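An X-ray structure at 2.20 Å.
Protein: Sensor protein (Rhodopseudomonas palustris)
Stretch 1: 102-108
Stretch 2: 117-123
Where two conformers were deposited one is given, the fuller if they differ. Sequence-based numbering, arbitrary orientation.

Stretch 1 (102-108) INPIRLD
Stretch 2 (117-123) AFNGILH

Two reciprocal pairs of backbone hydrogen bonds join the stretches: Gly 120 N to Ile 105 O (2.6 Å) and Ile 105 N to Gly 120 O (2.9 Å), then Phe 118 N to Leu 107 O (2.9 Å) and Leu 107 N to Phe 118 O (3.1 Å). Residues 105-108 and 117-123 thus run as antiparallel strands, their N-to-C directions 129° apart, with Ile 105 paired to Gly 120, Arg 106 to Asn 119, Leu 107 to Phe 118 and Asp 108 to Ala 117. Ahead of the strand, where a cis peptide bond precedes Pro 104, the ladder is extended by a side chain. Asn 103 (chi1 m, -83°; chi2 -24°) accepts from Leu 122 N at OD1 (2.9 Å) and donates from ND2 to Leu 122 O (2.8 Å), so one carboxamide serves both backbone polar groups.

On the face bearing Arg 106 and Asp 108, Arg 106 NE forms a salt bridge with Asp 108 OD1 (2.9 Å); Ala 117 CB lies 3.2 Å from Asp 108 OD1. Pro 104 CB, beside Asn 119, meets Ile 121 CD1 (3.9 Å). The other face carries Ile 105, Leu 107 (m, t) and Phe 118 (chi1 m). Here Gly 120 leaves room for Leu 107 CD1, 4.1 Å from Gly 120 CA. Ile 105 CD1 packs against Leu 122 CD2 (3.4 Å).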

# COMPACT_ATOMS: atom_id res chain seq x y z
N ILE A 102 5.92 -14.05 -4.72
CA ILE A 102 7.30 -13.90 -5.18
C ILE A 102 7.54 -12.72 -6.13
O ILE A 102 8.56 -12.04 -6.00
CB ILE A 102 7.83 -15.24 -5.85
CG1 ILE A 102 7.42 -15.36 -7.35
CG2 ILE A 102 7.42 -16.47 -5.02
CD1 ILE A 102 6.64 -16.64 -7.78
N ASN A 103 6.63 -12.46 -7.09
CA ASN A 103 6.90 -11.49 -8.14
C ASN A 103 6.76 -10.06 -7.55
O ASN A 103 5.85 -9.81 -6.74
CB ASN A 103 5.93 -11.63 -9.32
CG ASN A 103 6.32 -12.73 -10.32
OD1 ASN A 103 7.49 -13.11 -10.45
ND2 ASN A 103 5.32 -13.23 -11.05
N PRO A 104 7.64 -9.13 -7.96
CA PRO A 104 8.81 -9.27 -8.80
C PRO A 104 10.03 -9.69 -7.96
O PRO A 104 10.07 -9.41 -6.75
CB PRO A 104 8.98 -7.85 -9.35
CG PRO A 104 8.58 -6.99 -8.25
CD PRO A 104 7.44 -7.72 -7.56
N ILE A 105 11.00 -10.31 -8.62
CA ILE A 105 12.23 -10.76 -8.02
C ILE A 105 13.34 -9.91 -8.61
O ILE A 105 13.38 -9.74 -9.81
CB ILE A 105 12.47 -12.25 -8.39
CG1 ILE A 105 11.26 -13.10 -8.01
CG2 ILE A 105 13.73 -12.78 -7.72
CD1 ILE A 105 10.87 -14.10 -9.08
N ARG A 106 14.25 -9.37 -7.80
CA ARG A 106 15.35 -8.58 -8.36
C ARG A 106 16.33 -9.53 -8.98
O ARG A 106 16.77 -10.45 -8.35
CB ARG A 106 16.05 -7.72 -7.32
CG ARG A 106 17.20 -6.83 -7.94
CD ARG A 106 18.48 -6.80 -7.12
NE ARG A 106 19.38 -5.84 -7.74
CZ ARG A 106 19.82 -4.72 -7.18
NH1 ARG A 106 19.54 -4.35 -5.90
NH2 ARG A 106 20.58 -3.95 -7.94
N LEU A 107 16.66 -9.29 -10.24
CA LEU A 107 17.66 -10.05 -10.95
C LEU A 107 18.66 -9.09 -11.59
O LEU A 107 18.25 -8.08 -12.22
CB LEU A 107 17.00 -10.91 -12.01
CG LEU A 107 16.05 -12.04 -11.52
CD1 LEU A 107 15.45 -12.78 -12.63
CD2 LEU A 107 16.76 -13.01 -10.60
N ASP A 108 19.94 -9.39 -11.41
CA ASP A 108 21.06 -8.69 -11.99
C ASP A 108 21.68 -9.58 -13.06
O ASP A 108 22.11 -10.70 -12.75
CB ASP A 108 22.10 -8.35 -10.89
CG ASP A 108 21.56 -7.29 -9.87
OD1 ASP A 108 20.71 -6.49 -10.24
OD2 ASP A 108 21.96 -7.26 -8.70
N ALA A 117 20.33 -4.29 -13.69
CA ALA A 117 19.33 -4.66 -12.71
C ALA A 117 17.88 -4.55 -13.29
O ALA A 117 17.50 -3.56 -13.94
CB ALA A 117 19.46 -3.75 -11.40
N PHE A 118 17.09 -5.58 -12.99
CA PHE A 118 15.76 -5.79 -13.52
C PHE A 118 14.80 -6.31 -12.47
O PHE A 118 15.19 -6.81 -11.44
CB PHE A 118 15.76 -6.86 -14.61
CG PHE A 118 16.55 -6.50 -15.84
CD1 PHE A 118 15.99 -5.70 -16.84
CD2 PHE A 118 17.83 -7.00 -16.03
CE1 PHE A 118 16.72 -5.34 -17.96
CE2 PHE A 118 18.55 -6.69 -17.15
CZ PHE A 118 18.01 -5.86 -18.12
N ASN A 119 13.51 -6.15 -12.77
CA ASN A 119 12.42 -6.80 -12.07
C ASN A 119 12.19 -8.06 -12.85
O ASN A 119 11.83 -8.01 -14.04
CB ASN A 119 11.10 -5.97 -12.13
CG ASN A 119 10.87 -5.11 -10.93
OD1 ASN A 119 9.88 -4.35 -10.91
ND2 ASN A 119 11.71 -5.23 -9.92
N GLY A 120 12.33 -9.20 -12.17
CA GLY A 120 12.07 -10.49 -12.78
C GLY A 120 10.65 -10.97 -12.49
O GLY A 120 10.22 -11.06 -11.31
N ILE A 121 9.92 -11.29 -13.56
CA ILE A 121 8.50 -11.65 -13.47
C ILE A 121 8.40 -13.08 -14.00
O ILE A 121 8.59 -13.31 -15.18
CB ILE A 121 7.58 -10.73 -14.32
CG1 ILE A 121 7.95 -9.25 -14.16
CG2 ILE A 121 6.07 -11.02 -14.04
CD1 ILE A 121 7.53 -8.68 -12.90
N LEU A 122 8.10 -13.99 -13.11
CA LEU A 122 8.14 -15.41 -13.31
C LEU A 122 6.72 -15.98 -13.38
O LEU A 122 5.82 -15.57 -12.59
CB LEU A 122 8.82 -15.97 -12.07
CG LEU A 122 9.74 -17.16 -12.09
CD1 LEU A 122 10.59 -17.27 -13.36
CD2 LEU A 122 10.58 -16.98 -10.79
N HIS A 123 6.48 -16.90 -14.30
CA HIS A 123 5.25 -17.66 -14.29
C HIS A 123 5.34 -19.02 -14.98
O HIS A 123 6.21 -19.27 -15.81
CB HIS A 123 4.06 -16.83 -14.80
CG HIS A 123 3.87 -16.86 -16.28
ND1 HIS A 123 4.35 -15.86 -17.10
CD2 HIS A 123 3.16 -17.71 -17.07
CE1 HIS A 123 3.97 -16.11 -18.35
NE2 HIS A 123 3.26 -17.23 -18.36